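Local coordinates for protein Nrps/pks (Streptomyces albus, PDB 4OPE) that probably catalyses decarboxylative condensation of an acyl chain with an extender unit, as a ketosynthase domain of the "AT-less" polyketide synthase that makes oxazolomycin, at residues 301-313 with 338-351. Numbering follows the deposited sequence.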
loop_
_atom_site.group_PDB
_atom_site.type_symbol
_atom_site.label_atom_id
_atom_site.label_comp_id
_atom_site.label_asym_id
_atom_site.label_seq_id
_atom_site.Cartn_x
_atom_site.Cartn_y
_atom_site.Cartn_z
ATOM N N ALA A 301 -0.026 -25.946 -16.552
ATOM C CA ALA A 301 -1.189 -26.777 -16.395
ATOM C C ALA A 301 -1.122 -27.345 -15.026
ATOM O O ALA A 301 -0.028 -27.606 -14.516
ATOM C CB ALA A 301 -1.144 -27.915 -17.395
ATOM N N PRO A 302 -2.282 -27.573 -14.418
ATOM C CA PRO A 302 -2.325 -28.230 -13.133
ATOM C C PRO A 302 -1.506 -29.506 -13.092
ATOM O O PRO A 302 -0.966 -29.859 -12.073
ATOM C CB PRO A 302 -3.809 -28.522 -12.962
ATOM C CG PRO A 302 -4.485 -27.396 -13.637
ATOM C CD PRO A 302 -3.558 -26.906 -14.722
ATOM N N ALA A 303 -1.414 -30.210 -14.197
ATOM C CA ALA A 303 -0.671 -31.472 -14.202
ATOM C C ALA A 303 0.835 -31.272 -13.909
ATOM O O ALA A 303 1.531 -32.177 -13.438
ATOM C CB ALA A 303 -0.868 -32.166 -15.546
ATOM N N ASP A 304 1.319 -30.074 -14.208
ATOM C CA ASP A 304 2.715 -29.733 -14.016
ATOM C C ASP A 304 2.990 -29.119 -12.663
ATOM O O ASP A 304 4.109 -28.773 -12.406
ATOM C CB ASP A 304 3.171 -28.713 -15.077
ATOM C CG ASP A 304 2.924 -29.176 -16.511
ATOM O OD1 ASP A 304 3.010 -30.398 -16.780
ATOM O OD2 ASP A 304 2.660 -28.277 -17.358
ATOM N N LEU A 305 1.991 -28.941 -11.815
ATOM C CA LEU A 305 2.192 -28.258 -10.561
ATOM C C LEU A 305 2.710 -29.202 -9.505
ATOM O O LEU A 305 2.096 -30.196 -9.239
ATOM C CB LEU A 305 0.872 -27.711 -10.127
ATOM C CG LEU A 305 0.850 -26.759 -8.964
ATOM C CD1 LEU A 305 1.782 -25.587 -9.208
ATOM C CD2 LEU A 305 -0.573 -26.272 -8.861
ATOM N N GLY A 306 3.850 -28.897 -8.908
ATOM C CA GLY A 306 4.469 -29.796 -7.915
ATOM C C GLY A 306 4.023 -29.698 -6.472
ATOM O O GLY A 306 4.151 -30.655 -5.719
ATOM N N TYR A 307 3.506 -28.547 -6.065
ATOM C CA TYR A 307 3.147 -28.307 -4.664
ATOM C C TYR A 307 2.306 -27.071 -4.579
ATOM O O TYR A 307 2.499 -26.141 -5.337
ATOM C CB TYR A 307 4.391 -28.128 -3.778
ATOM C CG TYR A 307 4.086 -27.902 -2.333
ATOM C CD1 TYR A 307 3.803 -28.951 -1.490
ATOM C CD2 TYR A 307 4.100 -26.652 -1.811
ATOM C CE1 TYR A 307 3.526 -28.753 -0.160
ATOM C CE2 TYR A 307 3.787 -26.426 -0.489
ATOM C CZ TYR A 307 3.502 -27.479 0.325
ATOM O OH TYR A 307 3.201 -27.208 1.639
ATOM N N LEU A 308 1.377 -27.078 -3.636
ATOM C CA LEU A 308 0.436 -25.963 -3.414
ATOM C C LEU A 308 0.529 -25.561 -1.942
ATOM O O LEU A 308 0.128 -26.323 -1.068
ATOM C CB LEU A 308 -0.988 -26.399 -3.755
ATOM C CG LEU A 308 -2.145 -25.390 -3.892
ATOM C CD1 LEU A 308 -2.599 -24.719 -2.615
ATOM C CD2 LEU A 308 -1.787 -24.305 -4.876
ATOM N N GLU A 309 1.122 -24.395 -1.690
ATOM C CA GLU A 309 1.246 -23.826 -0.361
ATOM C C GLU A 309 0.023 -23.021 -0.192
ATOM O O GLU A 309 -0.157 -21.947 -0.809
ATOM C CB GLU A 309 2.480 -22.927 -0.247
ATOM C CG GLU A 309 2.562 -22.110 1.027
ATOM C CD GLU A 309 2.655 -22.939 2.324
ATOM O OE1 GLU A 309 3.089 -24.139 2.340
ATOM O OE2 GLU A 309 2.295 -22.356 3.378
ATOM N N ALA A 310 -0.862 -23.557 0.627
ATOM C CA ALA A 310 -2.235 -23.050 0.676
ATOM C C ALA A 310 -2.364 -21.965 1.711
ATOM O O ALA A 310 -1.558 -21.862 2.637
ATOM C CB ALA A 310 -3.172 -24.178 1.012
ATOM N N HIS A 311 -3.420 -21.182 1.577
ATOM C CA HIS A 311 -3.760 -20.231 2.598
ATOM C C HIS A 311 -3.908 -20.902 3.950
ATOM O O HIS A 311 -3.250 -20.510 4.906
ATOM C CB HIS A 311 -5.001 -19.467 2.224
ATOM C CG HIS A 311 -5.293 -18.352 3.148
ATOM N ND1 HIS A 311 -4.345 -17.411 3.481
ATOM C CD2 HIS A 311 -6.414 -18.044 3.841
ATOM C CE1 HIS A 311 -4.884 -16.551 4.331
ATOM N NE2 HIS A 311 -6.139 -16.910 4.558
ATOM N N GLY A 312 -4.747 -21.905 4.047
ATOM C CA GLY A 312 -4.573 -22.898 5.125
ATOM C C GLY A 312 -4.752 -22.384 6.536
ATOM O O GLY A 312 -3.996 -22.695 7.424
ATOM N N THR A 313 -5.830 -21.647 6.717
ATOM C CA THR A 313 -6.124 -20.865 7.888
ATOM C C THR A 313 -6.684 -21.718 9.066
ATOM O O THR A 313 -6.446 -21.438 10.254
ATOM C CB THR A 313 -7.068 -19.771 7.387
ATOM O OG1 THR A 313 -7.066 -18.701 8.283
ATOM C CG2 THR A 313 -8.488 -20.276 7.171
ATOM N N VAL A 338 -3.306 -36.997 -11.854
ATOM C CA VAL A 338 -2.617 -35.873 -11.264
ATOM C C VAL A 338 -2.755 -35.937 -9.762
ATOM O O VAL A 338 -3.821 -36.202 -9.229
ATOM C CB VAL A 338 -3.156 -34.542 -11.787
ATOM C CG1 VAL A 338 -2.519 -33.387 -11.032
ATOM C CG2 VAL A 338 -2.896 -34.426 -13.293
ATOM N N ARG A 339 -1.655 -35.699 -9.078
ATOM C CA ARG A 339 -1.634 -35.790 -7.642
ATOM C C ARG A 339 -0.694 -34.730 -7.091
ATOM O O ARG A 339 0.492 -34.751 -7.364
ATOM C CB ARG A 339 -1.214 -37.175 -7.251
ATOM C CG ARG A 339 -1.332 -37.435 -5.776
ATOM C CD ARG A 339 0.053 -37.713 -5.216
ATOM N NE ARG A 339 -0.018 -38.264 -3.860
ATOM C CZ ARG A 339 0.603 -37.756 -2.792
ATOM N NH1 ARG A 339 1.384 -36.676 -2.897
ATOM N NH2 ARG A 339 0.445 -38.343 -1.605
ATOM N N ILE A 340 -1.254 -33.778 -6.352
ATOM C CA ILE A 340 -0.551 -32.574 -5.964
ATOM C C ILE A 340 -0.524 -32.452 -4.463
ATOM O O ILE A 340 -1.574 -32.404 -3.830
ATOM C CB ILE A 340 -1.251 -31.340 -6.474
ATOM C CG1 ILE A 340 -1.288 -31.368 -7.990
ATOM C CG2 ILE A 340 -0.515 -30.112 -5.973
ATOM C CD1 ILE A 340 -2.242 -30.353 -8.570
ATOM N N PRO A 341 0.681 -32.415 -3.879
ATOM C CA PRO A 341 0.740 -32.249 -2.437
ATOM C C PRO A 341 0.449 -30.830 -2.019
ATOM O O PRO A 341 0.827 -29.891 -2.716
ATOM C CB PRO A 341 2.163 -32.659 -2.065
ATOM C CG PRO A 341 2.893 -32.706 -3.346
ATOM C CD PRO A 341 1.896 -33.030 -4.401
ATOM N N ILE A 342 -0.252 -30.710 -0.894
ATOM C CA ILE A 342 -0.759 -29.432 -0.392
ATOM C C ILE A 342 -0.429 -29.363 1.106
ATOM O O ILE A 342 -0.356 -30.400 1.772
ATOM C CB ILE A 342 -2.259 -29.360 -0.568
ATOM C CG1 ILE A 342 -2.779 -27.974 -0.268
ATOM C CG2 ILE A 342 -2.960 -30.300 0.401
ATOM C CD1 ILE A 342 -4.196 -27.761 -0.735
ATOM N N GLY A 343 -0.190 -28.149 1.608
ATOM C CA GLY A 343 0.195 -27.914 2.999
ATOM C C GLY A 343 0.155 -26.439 3.305
ATOM O O GLY A 343 -0.090 -25.621 2.425
ATOM N N SER A 344 0.379 -26.089 4.572
ATOM C CA SER A 344 0.405 -24.702 4.981
ATOM C C SER A 344 1.356 -24.472 6.112
ATOM O O SER A 344 1.206 -25.066 7.186
ATOM C CB SER A 344 -0.964 -24.213 5.422
ATOM O OG SER A 344 -0.929 -22.815 5.800
ATOM N N VAL A 345 2.265 -23.523 5.903
ATOM C CA VAL A 345 3.138 -23.031 6.943
ATOM C C VAL A 345 2.436 -22.565 8.220
ATOM O O VAL A 345 3.011 -22.596 9.297
ATOM C CB VAL A 345 4.022 -21.891 6.387
ATOM C CG1 VAL A 345 3.235 -20.602 6.210
ATOM C CG2 VAL A 345 5.273 -21.678 7.262
ATOM N N LYS A 346 1.195 -22.139 8.114
ATOM C CA LYS A 346 0.472 -21.667 9.269
ATOM C C LYS A 346 0.283 -22.797 10.305
ATOM O O LYS A 346 0.112 -22.544 11.508
ATOM C CB LYS A 346 -0.885 -21.135 8.843
ATOM C CG LYS A 346 -0.851 -19.997 7.867
ATOM C CD LYS A 346 -2.225 -19.364 7.595
ATOM C CE LYS A 346 -2.074 -17.942 7.062
ATOM N NZ LYS A 346 -1.959 -17.953 5.576
ATOM N N SER A 347 0.296 -24.047 9.865
ATOM C CA SER A 347 0.029 -25.139 10.801
ATOM C C SER A 347 1.162 -25.273 11.811
ATOM O O SER A 347 0.969 -25.760 12.931
ATOM C CB SER A 347 -0.181 -26.425 10.046
ATOM O OG SER A 347 1.006 -26.818 9.354
ATOM N N GLY A 348 2.326 -24.762 11.465
ATOM C CA GLY A 348 3.454 -24.767 12.369
ATOM C C GLY A 348 3.730 -23.508 13.160
ATOM O O GLY A 348 4.005 -23.572 14.368
ATOM N N ILE A 349 3.669 -22.354 12.498
ATOM C CA ILE A 349 3.925 -21.078 13.181
ATOM C C ILE A 349 2.700 -20.242 13.455
ATOM O O ILE A 349 2.793 -19.273 14.168
ATOM C CB ILE A 349 4.860 -20.171 12.348
ATOM C CG1 ILE A 349 4.255 -19.840 10.994
ATOM C CG2 ILE A 349 6.174 -20.870 12.095
ATOM C CD1 ILE A 349 4.957 -18.711 10.318
ATOM N N GLY A 350 1.581 -20.541 12.820
ATOM C CA GLY A 350 0.401 -19.695 12.957
ATOM C C GLY A 350 0.191 -18.770 11.783
ATOM O O GLY A 350 0.916 -18.814 10.832
ATOM N N HIS A 351 -0.813 -17.931 11.872
ATOM C CA HIS A 351 -1.179 -17.042 10.827
ATOM C C HIS A 351 -0.436 -15.732 11.030
ATOM O O HIS A 351 -0.844 -14.921 11.851
ATOM C CB HIS A 351 -2.665 -16.793 10.956
ATOM C CG HIS A 351 -3.258 -15.974 9.861
ATOM N ND1 HIS A 351 -2.499 -15.260 8.972
ATOM C CD2 HIS A 351 -4.547 -15.767 9.497
ATOM C CE1 HIS A 351 -3.289 -14.620 8.123
ATOM N NE2 HIS A 351 -4.536 -14.910 8.417
HETATM O O HOH W 1 0.595 -20.702 3.894
#
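The carboxylate of Glu309 receives the backbone NH of Val345, with Val345 N 2.8 Å from Glu309 OE2. The bond is nearly straight (173°) and uses the syn lone pair of OE2. A bend at chi2 (62°) turns the carboxylate toward the start of helix 346-349. The other oxygen, OE1, forms a salt bridge with Lys363, which also hydrogen-bonds Tyr307 OH. OE1 lies in the plane of the Tyr307 ring, at its edge. The two carboxylate oxygens are thus held by different groups, OE2 by the Val345 backbone NH and OE1 by Lys363 of helix 356-370, and the buried tyrosine hydroxyl shares that lysine. Along the strands, Leu308 N donates to Pro341 O (3.0 Å) and Ala310 N to Gly343 O (2.8 Å). Strands 308-309 and 340-343 are parallel neighbours, joined through helix 318-329 in a beta-alpha-beta unit of the C-terminal half of the thiolase fold. Leu308 and Ile342 point the same way from the sheet, their CD1 atoms 3.9 Å apart. Tyr307 OH lies 3.4 Å from Gly343 CA. Further on, His311 and His351, which touches Cys176, are consistent with the Cys-His-His active site of ketosynthases. Lys346 NZ donates to His311 O (2.9 Å), tilted from the carbonyl plane. Lys346 CE lies over one face of the His351 ring, toward its rim. The His311 ring turns its edge to the His351 face in an offset edge-to-face pair, planes at 89°.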